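Local coordinates for protein putative esterase/lipase/thioesterase (Silicibacter sp., PDB 2PBL) that probably hydrolyses ester or thioester bonds as a serine hydrolase of the alpha/beta-hydrolase fold, its true substrate not being known, at residues L41-G46 with H51-F56; F68-Y73 with S80-L85; Q114-A119 with A144-P149; K92-A97 with D128-L133. All coordinates share one frame; numbering follows the deposited sequence.

Interaction 1: residues L41-G46 with H51-F56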
loop_
_atom_site.group_PDB
_atom_site.type_symbol
_atom_site.label_atom_id
_atom_site.label_comp_id
_atom_site.label_asym_id
_atom_site.label_seq_id
_atom_site.Cartn_x
_atom_site.Cartn_y
_atom_site.Cartn_z
ATOM N N LEU A 41 15.065 -11.797 -1.695
ATOM C CA LEU A 41 15.037 -10.443 -2.214
ATOM C C LEU A 41 14.992 -10.356 -3.731
ATOM O O LEU A 41 15.436 -11.266 -4.419
ATOM C CB LEU A 41 16.254 -9.677 -1.708
ATOM C CG LEU A 41 16.450 -9.650 -0.190
ATOM C CD1 LEU A 41 17.700 -8.873 0.145
ATOM C CD2 LEU A 41 15.273 -9.039 0.510
ATOM N N ASN A 42 14.441 -9.263 -4.250
ATOM C CA ASN A 42 14.485 -9.021 -5.688
ATOM C C ASN A 42 13.995 -10.116 -6.614
ATOM O O ASN A 42 14.581 -10.395 -7.676
ATOM C CB ASN A 42 15.904 -8.560 -6.064
ATOM C CG ASN A 42 16.232 -7.270 -5.411
ATOM O OD1 ASN A 42 15.571 -6.258 -5.668
ATOM N ND2 ASN A 42 17.205 -7.286 -4.509
ATOM N N LEU A 43 12.888 -10.721 -6.229
ATOM C CA LEU A 43 12.241 -11.673 -7.083
ATOM C C LEU A 43 11.567 -10.846 -8.178
ATOM O O LEU A 43 11.056 -9.781 -7.905
ATOM C CB LEU A 43 11.233 -12.485 -6.299
ATOM C CG LEU A 43 11.737 -13.414 -5.192
ATOM C CD1 LEU A 43 10.576 -14.238 -4.609
ATOM C CD2 LEU A 43 12.864 -14.335 -5.679
ATOM N N SER A 44 11.584 -11.325 -9.416
ATOM C CA SER A 44 10.998 -10.583 -10.522
ATOM C C SER A 44 9.528 -10.860 -10.705
ATOM O O SER A 44 9.080 -11.990 -10.548
ATOM C CB SER A 44 11.685 -10.900 -11.872
ATOM O OG SER A 44 12.879 -10.154 -12.030
ATOM N N TYR A 45 8.771 -9.817 -11.014
ATOM C CA TYR A 45 7.385 -10.010 -11.455
ATOM C C TYR A 45 7.243 -9.494 -12.889
ATOM O O TYR A 45 6.197 -9.647 -13.516
ATOM C CB TYR A 45 6.343 -9.379 -10.522
ATOM C CG TYR A 45 6.322 -7.853 -10.451
ATOM C CD1 TYR A 45 5.681 -7.087 -11.440
ATOM C CD2 TYR A 45 6.893 -7.182 -9.381
ATOM C CE1 TYR A 45 5.649 -5.724 -11.370
ATOM C CE2 TYR A 45 6.836 -5.794 -9.293
ATOM C CZ TYR A 45 6.236 -5.072 -10.274
ATOM O OH TYR A 45 6.222 -3.710 -10.140
ATOM N N GLY A 46 8.296 -8.894 -13.405
ATOM C CA GLY A 46 8.290 -8.301 -14.733
ATOM C C GLY A 46 9.707 -8.140 -15.214
ATOM O O GLY A 46 10.643 -8.490 -14.509
ATOM N N HIS A 51 10.530 -3.924 -11.622
ATOM C CA HIS A 51 9.501 -4.976 -11.512
ATOM C C HIS A 51 9.953 -6.131 -10.610
ATOM O O HIS A 51 9.954 -7.302 -11.001
ATOM C CB HIS A 51 9.060 -5.489 -12.882
ATOM C CG HIS A 51 8.491 -4.421 -13.759
ATOM N ND1 HIS A 51 8.515 -4.493 -15.124
ATOM C CD2 HIS A 51 7.953 -3.221 -13.455
ATOM C CE1 HIS A 51 7.986 -3.398 -15.634
ATOM N NE2 HIS A 51 7.633 -2.609 -14.639
ATOM N N LYS A 52 10.224 -5.794 -9.354
ATOM C CA LYS A 52 10.749 -6.721 -8.400
ATOM C C LYS A 52 9.967 -6.647 -7.111
ATOM O O LYS A 52 9.367 -5.607 -6.842
ATOM C CB LYS A 52 12.160 -6.296 -8.019
ATOM C CG LYS A 52 13.134 -6.051 -9.140
ATOM C CD LYS A 52 13.643 -7.304 -9.734
ATOM C CE LYS A 52 14.707 -6.940 -10.787
ATOM N NZ LYS A 52 15.109 -8.082 -11.613
ATOM N N PHE A 53 9.998 -7.740 -6.351
ATOM C CA PHE A 53 9.446 -7.798 -5.014
ATOM C C PHE A 53 10.323 -8.618 -4.101
ATOM O O PHE A 53 11.084 -9.486 -4.539
ATOM C CB PHE A 53 8.004 -8.327 -4.972
ATOM C CG PHE A 53 7.839 -9.783 -5.342
ATOM C CD1 PHE A 53 7.810 -10.193 -6.672
ATOM C CD2 PHE A 53 7.617 -10.736 -4.366
ATOM C CE1 PHE A 53 7.657 -11.532 -6.999
ATOM C CE2 PHE A 53 7.422 -12.081 -4.686
ATOM C CZ PHE A 53 7.431 -12.470 -6.020
ATOM N N ASP A 54 10.234 -8.275 -2.822
ATOM C CA ASP A 54 10.907 -8.995 -1.777
ATOM C C ASP A 54 9.842 -9.908 -1.135
ATOM O O ASP A 54 8.662 -9.554 -1.009
ATOM C CB ASP A 54 11.525 -8.061 -0.753
ATOM C CG ASP A 54 12.741 -7.271 -1.294
ATOM O OD1 ASP A 54 13.355 -7.610 -2.332
ATOM O OD2 ASP A 54 13.078 -6.273 -0.642
ATOM N N LEU A 55 10.268 -11.112 -0.812
ATOM C CA LEU A 55 9.436 -12.101 -0.163
ATOM C C LEU A 55 10.115 -12.570 1.123
ATOM O O LEU A 55 11.213 -13.161 1.106
ATOM C CB LEU A 55 9.154 -13.267 -1.088
ATOM C CG LEU A 55 8.183 -14.323 -0.603
ATOM C CD1 LEU A 55 6.782 -13.741 -0.298
ATOM C CD2 LEU A 55 8.067 -15.386 -1.682
ATOM N N PHE A 56 9.453 -12.258 2.223
ATOM C CA PHE A 56 9.905 -12.616 3.554
ATOM C C PHE A 56 9.085 -13.792 4.059
ATOM O O PHE A 56 7.860 -13.713 4.179
ATOM C CB PHE A 56 9.844 -11.416 4.511
ATOM C CG PHE A 56 10.579 -10.222 3.978
ATOM C CD1 PHE A 56 11.957 -10.256 3.848
ATOM C CD2 PHE A 56 9.895 -9.103 3.527
ATOM C CE1 PHE A 56 12.630 -9.200 3.291
ATOM C CE2 PHE A 56 10.584 -8.039 2.964
ATOM C CZ PHE A 56 11.936 -8.091 2.867
HETATM O O HOH W 1 14.764 -10.614 -10.323
HETATM O O HOH W 2 12.566 -7.355 -13.314
#
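Asp54 OD1 is held by two donors: the backbone N of Asn42 donates to it over 2.8 Å in a nearly straight bond (169°), and Lys79 adds a salt bridge. An aspartate suits the place, since a short acidic arm can take up the amide that the distorted strand turns toward it. Lys79 also bonds Asn42 OD1, so one lysine ties both residues. Beside the carboxylate, Leu41 lays its CD2 methyl 3.6 Å from Asp54 CG and touches Phe56 CE1. Asn42 and Leu43 together face Phe53, a G1 beta bulge in the antiparallel hairpin made by strands 39-44 and 52-56 at the margin of the alpha/beta-hydrolase sheet. Within the bulge Leu43 and Phe53 form a hydrogen-bonded pair, Phe53 N giving to Leu43 O at 2.8 Å; Ser44 and Lys52 follow as a non-hydrogen-bonded pair. With CG between the backbone N and the carbonyl carbon (chi1 68°), the Phe53 ring is brought under Leu43, whose CB sits over its face in a CH-pi contact, 3.9 Å from the centroid. Toward the turn, Tyr45 N donates to His51 O at 2.8 Å, while His51 CB lies over the face of the Tyr45 ring in a second CH-pi contact. The Tyr45 hydroxyl reaches Ser100 O. On the other face, the bent chain of Lys52 carries NZ to a water 2.9 Å away, and that water also donates to Asn42 O and bonds Ser44 OG.

Interaction 2: residues F68-Y73 with S80-L85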
loop_
_atom_site.group_PDB
_atom_site.type_symbol
_atom_site.label_atom_id
_atom_site.label_comp_id
_atom_site.label_asym_id
_atom_site.label_seq_id
_atom_site.Cartn_x
_atom_site.Cartn_y
_atom_site.Cartn_z
ATOM N N PHE A 68 2.316 -5.994 1.098
ATOM C CA PHE A 68 2.307 -4.603 1.504
ATOM C C PHE A 68 2.800 -3.710 0.359
ATOM O O PHE A 68 3.866 -3.945 -0.188
ATOM C CB PHE A 68 3.102 -4.378 2.767
ATOM C CG PHE A 68 3.250 -2.935 3.110
ATOM C CD1 PHE A 68 2.239 -2.249 3.782
ATOM C CD2 PHE A 68 4.397 -2.236 2.722
ATOM C CE1 PHE A 68 2.399 -0.888 4.084
ATOM C CE2 PHE A 68 4.569 -0.924 2.986
ATOM C CZ PHE A 68 3.574 -0.226 3.705
ATOM N N VAL A 69 1.997 -2.702 -0.001
ATOM C CA VAL A 69 2.376 -1.796 -1.076
ATOM C C VAL A 69 2.657 -0.420 -0.488
ATOM O O VAL A 69 1.789 0.219 0.093
ATOM C CB VAL A 69 1.311 -1.707 -2.182
ATOM C CG1 VAL A 69 1.829 -0.861 -3.329
ATOM C CG2 VAL A 69 0.908 -3.117 -2.684
ATOM N N HIS A 70 3.889 0.028 -0.696
ATOM C CA HIS A 70 4.403 1.266 -0.156
ATOM C C HIS A 70 3.920 2.513 -0.872
ATOM O O HIS A 70 3.449 2.460 -2.024
ATOM C CB HIS A 70 5.943 1.221 -0.140
ATOM C CG HIS A 70 6.602 1.482 -1.466
ATOM N ND1 HIS A 70 6.737 2.757 -1.987
ATOM C CD2 HIS A 70 7.241 0.654 -2.329
ATOM C CE1 HIS A 70 7.388 2.692 -3.133
ATOM N NE2 HIS A 70 7.719 1.432 -3.358
ATOM N N GLY A 71 4.034 3.639 -0.169
ATOM C CA GLY A 71 3.620 4.895 -0.715
ATOM C C GLY A 71 4.772 5.791 -1.180
ATOM O O GLY A 71 5.932 5.355 -1.347
ATOM N N GLY A 72 4.428 7.069 -1.330
ATOM C CA GLY A 72 5.313 8.064 -1.928
ATOM C C GLY A 72 4.731 8.793 -3.138
ATOM O O GLY A 72 5.502 9.308 -3.973
ATOM N N TYR A 73 3.386 8.846 -3.208
ATOM C CA TYR A 73 2.620 9.537 -4.216
ATOM C C TYR A 73 3.015 9.038 -5.600
ATOM O O TYR A 73 3.183 9.830 -6.491
ATOM C CB TYR A 73 2.784 11.071 -4.107
ATOM C CG TYR A 73 1.888 11.765 -3.060
ATOM C CD1 TYR A 73 0.523 11.828 -3.243
ATOM C CD2 TYR A 73 2.426 12.428 -1.979
ATOM C CE1 TYR A 73 -0.284 12.470 -2.343
ATOM C CE2 TYR A 73 1.628 13.072 -1.064
ATOM C CZ TYR A 73 0.274 13.101 -1.259
ATOM O OH TYR A 73 -0.534 13.753 -0.361
ATOM N N SER A 80 12.667 -1.161 -0.723
ATOM C CA SER A 80 13.740 -1.290 0.258
ATOM C C SER A 80 13.611 -0.460 1.526
ATOM O O SER A 80 14.327 -0.732 2.480
ATOM C CB SER A 80 15.115 -1.028 -0.357
ATOM O OG SER A 80 15.334 0.350 -0.630
ATOM N N SER A 81 12.736 0.530 1.552
ATOM C CA SER A 81 12.536 1.329 2.766
ATOM C C SER A 81 11.523 0.761 3.766
ATOM O O SER A 81 11.307 1.365 4.833
ATOM C CB SER A 81 12.071 2.707 2.370
ATOM O OG SER A 81 13.147 3.419 1.760
ATOM N N TRP A 82 10.960 -0.420 3.495
ATOM C CA TRP A 82 9.815 -0.881 4.300
ATOM C C TRP A 82 9.824 -2.299 4.846
ATOM O O TRP A 82 8.868 -2.696 5.473
ATOM C CB TRP A 82 8.545 -0.727 3.467
ATOM C CG TRP A 82 8.511 0.523 2.616
ATOM C CD1 TRP A 82 8.868 0.613 1.303
ATOM C CD2 TRP A 82 8.228 1.859 3.045
ATOM N NE1 TRP A 82 8.792 1.911 0.881
ATOM C CE2 TRP A 82 8.384 2.697 1.926
ATOM C CE3 TRP A 82 7.811 2.425 4.261
ATOM C CZ2 TRP A 82 8.159 4.074 1.988
ATOM C CZ3 TRP A 82 7.591 3.780 4.319
ATOM C CH2 TRP A 82 7.739 4.592 3.185
ATOM N N SER A 83 10.901 -3.038 4.612
ATOM C CA SER A 83 11.014 -4.451 4.972
ATOM C C SER A 83 10.695 -4.711 6.416
ATOM O O SER A 83 9.988 -5.672 6.744
ATOM C CB SER A 83 12.427 -4.946 4.642
ATOM O OG SER A 83 12.756 -4.461 3.346
ATOM N N HIS A 84 11.202 -3.843 7.291
ATOM C CA HIS A 84 11.019 -4.007 8.751
ATOM C C HIS A 84 9.528 -4.031 9.179
ATOM O O HIS A 84 9.172 -4.511 10.268
ATOM C CB HIS A 84 11.765 -2.879 9.468
ATOM C CG HIS A 84 11.220 -1.518 9.170
ATOM N ND1 HIS A 84 11.307 -0.923 7.931
ATOM C CD2 HIS A 84 10.574 -0.635 9.966
ATOM C CE1 HIS A 84 10.737 0.267 7.977
ATOM N NE2 HIS A 84 10.293 0.473 9.208
ATOM N N LEU A 85 8.657 -3.541 8.306
ATOM C CA LEU A 85 7.225 -3.564 8.581
ATOM C C LEU A 85 6.616 -4.986 8.416
ATOM O O LEU A 85 5.436 -5.212 8.698
ATOM C CB LEU A 85 6.518 -2.537 7.724
ATOM C CG LEU A 85 6.988 -1.069 7.879
ATOM C CD1 LEU A 85 6.242 -0.150 6.935
ATOM C CD2 LEU A 85 6.850 -0.550 9.340
#
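His70 CB presses on the face of the Trp82 indole, 3.4 Å from the centroid of its five-membered ring and 3.1 Å from Trp82 NE1, a tight CH-pi contact. The imidazole lies nearly parallel to the indole, the planes 15° apart, but is shifted so far along its plane that little of one ring lies over the other. With CG lodged between the backbone N and the carbonyl carbon (chi1 79°), the His70 ring is swung to where ND1 can donate to Gly71 O at 2.8 Å; the acceptor lies in the ring plane, so this bond fixes the ring's rotation. Tyr101 stacks on the same imidazole. Farther along, Phe68 meets Trp82 CB through CE2 at 4.0 Å and Leu85 CD1 through CZ, an apolar patch that Met98 of strand 94-99 also joins. Ser81 CB covers the indole face opposite His70, and Trp82 NE1 makes a weak hydrogen bond to Asp78 O. Broad and flat, tryptophan can fill such a site and still offer its N-H to a backbone carbonyl. Replacing Trp82 by an alanine is likely to strip His70 CB of its aromatic cover, open a gap beside Phe68 and leave Asp78 O without this N-H. The segment 68-73 carries a His-Gly-Gly sequence after strand 64-69, near the putative nucleophile elbow and triad; this matches the HGG motif of alpha/beta-hydrolases related to hormone-sensitive lipase, where it contributes to the oxyanion hole.

Interaction 3: residues Q114-A119 with A144-P149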
loop_
_atom_site.group_PDB
_atom_site.type_symbol
_atom_site.label_atom_id
_atom_site.label_comp_id
_atom_site.label_asym_id
_atom_site.label_seq_id
_atom_site.Cartn_x
_atom_site.Cartn_y
_atom_site.Cartn_z
ATOM N N GLN A 114 -1.433 -1.715 -12.936
ATOM C CA GLN A 114 -1.242 -2.950 -13.701
ATOM C C GLN A 114 -0.033 -3.695 -13.156
ATOM O O GLN A 114 -0.093 -4.892 -12.998
ATOM C CB GLN A 114 -1.187 -2.675 -15.235
ATOM C CG GLN A 114 -2.440 -2.121 -15.768
ATOM C CD GLN A 114 -3.591 -3.077 -15.669
ATOM O OE1 GLN A 114 -3.443 -4.257 -15.961
ATOM N NE2 GLN A 114 -4.760 -2.575 -15.256
ATOM N N GLN A 115 1.042 -2.979 -12.814
ATOM C CA GLN A 115 2.226 -3.574 -12.209
ATOM C C GLN A 115 1.972 -4.225 -10.849
ATOM O O GLN A 115 2.458 -5.325 -10.579
ATOM C CB GLN A 115 3.340 -2.538 -12.075
ATOM C CG GLN A 115 3.947 -2.182 -13.407
ATOM C CD GLN A 115 5.038 -1.081 -13.362
ATOM O OE1 GLN A 115 5.627 -0.777 -12.309
ATOM N NE2 GLN A 115 5.336 -0.517 -14.551
ATOM N N ILE A 116 1.173 -3.563 -10.002
ATOM C CA ILE A 116 0.795 -4.141 -8.704
ATOM C C ILE A 116 0.014 -5.423 -8.942
ATOM O O ILE A 116 0.239 -6.423 -8.251
ATOM C CB ILE A 116 -0.003 -3.135 -7.824
ATOM C CG1 ILE A 116 0.827 -1.890 -7.586
ATOM C CG2 ILE A 116 -0.349 -3.755 -6.493
ATOM C CD1 ILE A 116 2.235 -2.260 -7.057
ATOM N N SER A 117 -0.865 -5.442 -9.952
ATOM C CA SER A 117 -1.579 -6.640 -10.276
ATOM C C SER A 117 -0.607 -7.780 -10.655
ATOM O O SER A 117 -0.762 -8.915 -10.221
ATOM C CB SER A 117 -2.558 -6.415 -11.437
ATOM O OG SER A 117 -3.273 -7.625 -11.701
ATOM N N GLN A 118 0.358 -7.467 -11.494
ATOM C CA GLN A 118 1.375 -8.407 -11.880
ATOM C C GLN A 118 2.175 -8.919 -10.657
ATOM O O GLN A 118 2.460 -10.119 -10.546
ATOM C CB GLN A 118 2.299 -7.776 -12.932
ATOM C CG GLN A 118 1.642 -7.515 -14.279
ATOM C CD GLN A 118 1.183 -8.816 -14.972
ATOM O OE1 GLN A 118 1.942 -9.812 -15.056
ATOM N NE2 GLN A 118 -0.053 -8.809 -15.477
ATOM N N ALA A 119 2.500 -8.013 -9.730
ATOM C CA ALA A 119 3.255 -8.351 -8.528
ATOM C C ALA A 119 2.489 -9.262 -7.581
ATOM O O ALA A 119 3.043 -10.249 -7.130
ATOM C CB ALA A 119 3.683 -7.072 -7.783
ATOM N N ALA A 144 -6.371 -0.987 -2.991
ATOM C CA ALA A 144 -7.802 -0.840 -3.226
ATOM C C ALA A 144 -8.200 -1.238 -4.684
ATOM O O ALA A 144 -9.175 -1.938 -4.883
ATOM C CB ALA A 144 -8.227 0.548 -2.933
ATOM N N ARG A 145 -7.379 -0.886 -5.637
ATOM C CA ARG A 145 -7.578 -1.233 -7.053
ATOM C C ARG A 145 -7.498 -2.725 -7.321
ATOM O O ARG A 145 -7.945 -3.200 -8.383
ATOM C CB ARG A 145 -6.494 -0.551 -7.886
ATOM C CG ARG A 145 -6.458 0.943 -7.799
ATOM C CD ARG A 145 -7.670 1.529 -8.472
ATOM N NE ARG A 145 -7.547 1.319 -9.933
ATOM C CZ ARG A 145 -8.350 0.608 -10.738
ATOM N NH1 ARG A 145 -9.430 -0.045 -10.327
ATOM N NH2 ARG A 145 -8.018 0.543 -12.019
HETATM N N MSE A 146 -6.839 -3.474 -6.416
HETATM C CA MSE A 146 -6.708 -4.929 -6.574
HETATM C C MSE A 146 -8.018 -5.663 -6.398
HETATM O O MSE A 146 -8.109 -6.837 -6.754
HETATM C CB MSE A 146 -5.681 -5.474 -5.611
HETATM C CG MSE A 146 -4.241 -4.981 -5.832
HETATM SE SE MSE A 146 -3.669 -5.307 -7.662
HETATM C CE MSE A 146 -4.026 -3.419 -8.427
ATOM N N LEU A 147 -9.037 -4.999 -5.845
ATOM C CA LEU A 147 -10.339 -5.620 -5.689
ATOM C C LEU A 147 -11.171 -5.507 -6.971
ATOM O O LEU A 147 -12.281 -6.033 -7.017
ATOM C CB LEU A 147 -11.096 -5.035 -4.509
ATOM C CG LEU A 147 -10.529 -5.417 -3.148
ATOM C CD1 LEU A 147 -11.245 -4.677 -2.013
ATOM C CD2 LEU A 147 -10.660 -6.943 -2.971
ATOM N N ASP A 148 -10.643 -4.812 -7.975
ATOM C CA ASP A 148 -11.293 -4.668 -9.271
ATOM C C ASP A 148 -11.045 -5.945 -10.138
ATOM O O ASP A 148 -9.913 -6.241 -10.506
ATOM C CB ASP A 148 -10.734 -3.458 -9.959
ATOM C CG ASP A 148 -11.508 -3.088 -11.210
ATOM O OD1 ASP A 148 -12.265 -3.925 -11.752
ATOM O OD2 ASP A 148 -11.324 -1.938 -11.647
ATOM N N PRO A 149 -12.116 -6.708 -10.437
ATOM C CA PRO A 149 -11.952 -7.928 -11.234
ATOM C C PRO A 149 -11.407 -7.754 -12.621
ATOM O O PRO A 149 -11.008 -8.733 -13.264
ATOM C CB PRO A 149 -13.375 -8.507 -11.288
ATOM C CG PRO A 149 -14.022 -7.921 -10.014
ATOM C CD PRO A 149 -13.519 -6.527 -10.025
#
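Segment 114-119 is a regular length of helix 109-126, its backbone bonds running from Gln118 N to Gln114 O and from Ala119 N to Gln115 O, whereas 144-149 runs on from helix 138-145 and includes a type I beta turn from Arg145 to Asp148. The two backbones come nearest at Ser117 and Met146, whose CA atoms are 6.6 Å apart. Across that space Met146, present as selenomethionine, does nearly all the touching. The bend of its chain at chi2 (-54°) brings the selenium onto the helix: SE lies 3.6 Å from Ser117 CA and 3.8 Å from Ile116 CG2. A further bend at chi3 directs the methyl CE toward Ile116 CB. A long, flexible, apolar side chain can follow the surface of a helix in this way, and the small Ser117 lets it come close to the backbone. Helices 109-126 and 138-145 are elements of the alpha/beta-hydrolase core, separated in the chain by strand 131-136, the second helix following the putative nucleophile elbow. The branched Ile116 packs besides on Pro99, at the end of strand 94-99. Ser117 OG has its partner in Val151 O, just beyond the turn. Within the turn, Arg145 NH1 reaches Asp148 OD2 at 3.0 Å in a salt bridge that lies in the guanidinium plane and uses the anti lone pair of the carboxylate oxygen. Arg145 NE is paired with Glu194, so acidic residues meet the guanidinium at both NE and NH1.

Interaction 4: residues K92-A97 with D128-L133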
loop_
_atom_site.group_PDB
_atom_site.type_symbol
_atom_site.label_atom_id
_atom_site.label_comp_id
_atom_site.label_asym_id
_atom_site.label_seq_id
_atom_site.Cartn_x
_atom_site.Cartn_y
_atom_site.Cartn_z
ATOM N N LYS A 92 3.012 -13.944 13.080
ATOM C CA LYS A 92 1.744 -14.665 13.087
ATOM C C LYS A 92 1.735 -15.794 12.025
ATOM O O LYS A 92 0.740 -16.501 11.872
ATOM C CB LYS A 92 0.570 -13.701 12.882
ATOM C CG LYS A 92 0.332 -12.753 14.081
ATOM C CD LYS A 92 -1.010 -12.036 13.970
ATOM C CE LYS A 92 -2.242 -12.873 14.353
ATOM N NZ LYS A 92 -3.566 -12.168 14.051
ATOM N N GLY A 93 2.845 -15.958 11.299
ATOM C CA GLY A 93 2.984 -17.032 10.327
ATOM C C GLY A 93 2.674 -16.716 8.876
ATOM O O GLY A 93 2.588 -17.630 8.071
ATOM N N TRP A 94 2.538 -15.432 8.538
ATOM C CA TRP A 94 2.291 -15.012 7.165
ATOM C C TRP A 94 3.593 -14.779 6.425
ATOM O O TRP A 94 4.562 -14.258 6.996
ATOM C CB TRP A 94 1.527 -13.688 7.161
ATOM C CG TRP A 94 0.150 -13.848 7.677
ATOM C CD1 TRP A 94 -0.211 -13.973 8.972
ATOM C CD2 TRP A 94 -1.042 -13.977 6.910
ATOM N NE1 TRP A 94 -1.560 -14.151 9.086
ATOM C CE2 TRP A 94 -2.109 -14.141 7.830
ATOM C CE3 TRP A 94 -1.328 -13.938 5.535
ATOM C CZ2 TRP A 94 -3.426 -14.310 7.422
ATOM C CZ3 TRP A 94 -2.641 -14.080 5.136
ATOM C CH2 TRP A 94 -3.675 -14.284 6.064
ATOM N N ALA A 95 3.621 -15.154 5.155
ATOM C CA ALA A 95 4.734 -14.742 4.287
ATOM C C ALA A 95 4.395 -13.318 3.892
ATOM O O ALA A 95 3.236 -12.956 3.800
ATOM C CB ALA A 95 4.861 -15.607 3.064
ATOM N N VAL A 96 5.391 -12.490 3.653
ATOM C CA VAL A 96 5.109 -11.100 3.348
ATOM C C VAL A 96 5.800 -10.627 2.076
ATOM O O VAL A 96 7.021 -10.691 1.967
ATOM C CB VAL A 96 5.525 -10.193 4.564
ATOM C CG1 VAL A 96 5.312 -8.720 4.243
ATOM C CG2 VAL A 96 4.751 -10.612 5.806
ATOM N N ALA A 97 5.014 -10.132 1.114
ATOM C CA ALA A 97 5.568 -9.656 -0.123
ATOM C C ALA A 97 5.520 -8.144 -0.172
ATOM O O ALA A 97 4.497 -7.562 0.175
ATOM C CB ALA A 97 4.791 -10.251 -1.337
ATOM N N ASP A 128 0.988 -20.244 -0.961
ATOM C CA ASP A 128 -0.339 -20.755 -0.980
ATOM C C ASP A 128 -1.127 -20.142 0.187
ATOM O O ASP A 128 -0.545 -19.663 1.161
ATOM C CB ASP A 128 -0.317 -22.277 -0.837
ATOM C CG ASP A 128 0.365 -22.977 -1.987
ATOM O OD1 ASP A 128 0.619 -22.356 -3.025
ATOM O OD2 ASP A 128 0.616 -24.195 -1.858
ATOM N N GLY A 129 -2.451 -20.149 0.068
ATOM C CA GLY A 129 -3.301 -19.773 1.169
ATOM C C GLY A 129 -4.051 -18.485 0.920
ATOM O O GLY A 129 -3.957 -17.930 -0.168
ATOM N N PRO A 130 -4.769 -17.975 1.948
ATOM C CA PRO A 130 -5.426 -16.733 1.773
ATOM C C PRO A 130 -4.425 -15.580 1.550
ATOM O O PRO A 130 -3.259 -15.638 1.962
ATOM C CB PRO A 130 -6.178 -16.547 3.081
ATOM C CG PRO A 130 -5.362 -17.268 4.073
ATOM C CD PRO A 130 -4.986 -18.503 3.319
ATOM N N ILE A 131 -4.928 -14.534 0.930
ATOM C CA ILE A 131 -4.142 -13.364 0.650
ATOM C C ILE A 131 -4.755 -12.164 1.376
ATOM O O ILE A 131 -5.968 -11.980 1.340
ATOM C CB ILE A 131 -4.154 -13.063 -0.858
ATOM C CG1 ILE A 131 -3.542 -14.246 -1.612
ATOM C CG2 ILE A 131 -3.449 -11.706 -1.103
ATOM C CD1 ILE A 131 -3.576 -14.142 -3.121
ATOM N N VAL A 132 -3.895 -11.387 2.034
ATOM C CA VAL A 132 -4.289 -10.129 2.681
ATOM C C VAL A 132 -3.399 -9.024 2.095
ATOM O O VAL A 132 -2.204 -9.222 1.843
ATOM C CB VAL A 132 -4.304 -10.168 4.229
ATOM C CG1 VAL A 132 -5.414 -11.135 4.748
ATOM C CG2 VAL A 132 -2.897 -10.502 4.835
ATOM N N LEU A 133 -4.012 -7.865 1.881
ATOM C CA LEU A 133 -3.372 -6.733 1.277
ATOM C C LEU A 133 -3.406 -5.544 2.186
ATOM O O LEU A 133 -4.447 -5.252 2.763
ATOM C CB LEU A 133 -4.134 -6.336 -0.006
ATOM C CG LEU A 133 -4.228 -7.350 -1.168
ATOM C CD1 LEU A 133 -4.900 -6.736 -2.386
ATOM C CD2 LEU A 133 -2.854 -7.941 -1.497
#
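Trp94 brings the six-membered half of its indole against Val132 and Pro130, and nearly all the surface buried by the contact belongs to these three residues. Val132 CG2 rides over the face of that ring, 4.0 Å from its centroid and 27° off the normal, and comes to 3.6 Å from Trp94 CZ3. The other methyl, CG1, touches Trp94 CH2 at 3.8 Å; with CG1 anti to the carbonyl carbon (chi1 -66°), both branches are turned to the indole. Beta branching thus lets one short residue offer two methyls to a flat partner. Pro130 meets the far end of the ring, its CG 4.0 Å from Trp94 CH2, and Pro130 O approaches Trp94 CZ3. No hydrogen bond crosses between the segments: the CA atoms of Trp94 and Ile131 are 9.3 Å apart, and strand 64-69 lies between their strands. The long, flat tryptophan spans that distance while filling it with apolar surface, and an alanine in its place would probably open a gap over Val132 and leave the Pro130 ring without its apolar neighbour. Thr261 of helix 255-261 packs on Trp94, and Ile260 on Val132. Just before the tryptophan, Gly93 takes a positive phi and closes helix 87-91 in a Schellman motif, from which the chain enters strand 94-99. The arrangement is packing across the central parallel strands 94-99, 64-69 and 131-136 of an alpha/beta-hydrolase sheet.

Interaction 1 lies at the partly exposed margin of the sheet and is the most polar, adding backbone bonds, a carboxylate and waters to its aromatic packing; interactions 2, 3 and 4 are buried and mainly apolar. Interactions 1 and 4 meet where strands 52-56 and 94-99 are neighbours, through the probable bond of Phe56 O to Val96 N at 2.8 Å. Strand 64-69 carries one side of interaction 2, and interaction 4 bridges over it. Interaction 3 packs helix against turn, interaction 2 a strand end against a loop, and interactions 1 and 4 join strands. Met146 also touches Leu133 of interaction 4, and Tyr45 of interaction 1 rests on Ala119. Interaction 2 lies nearest the putative catalytic residues.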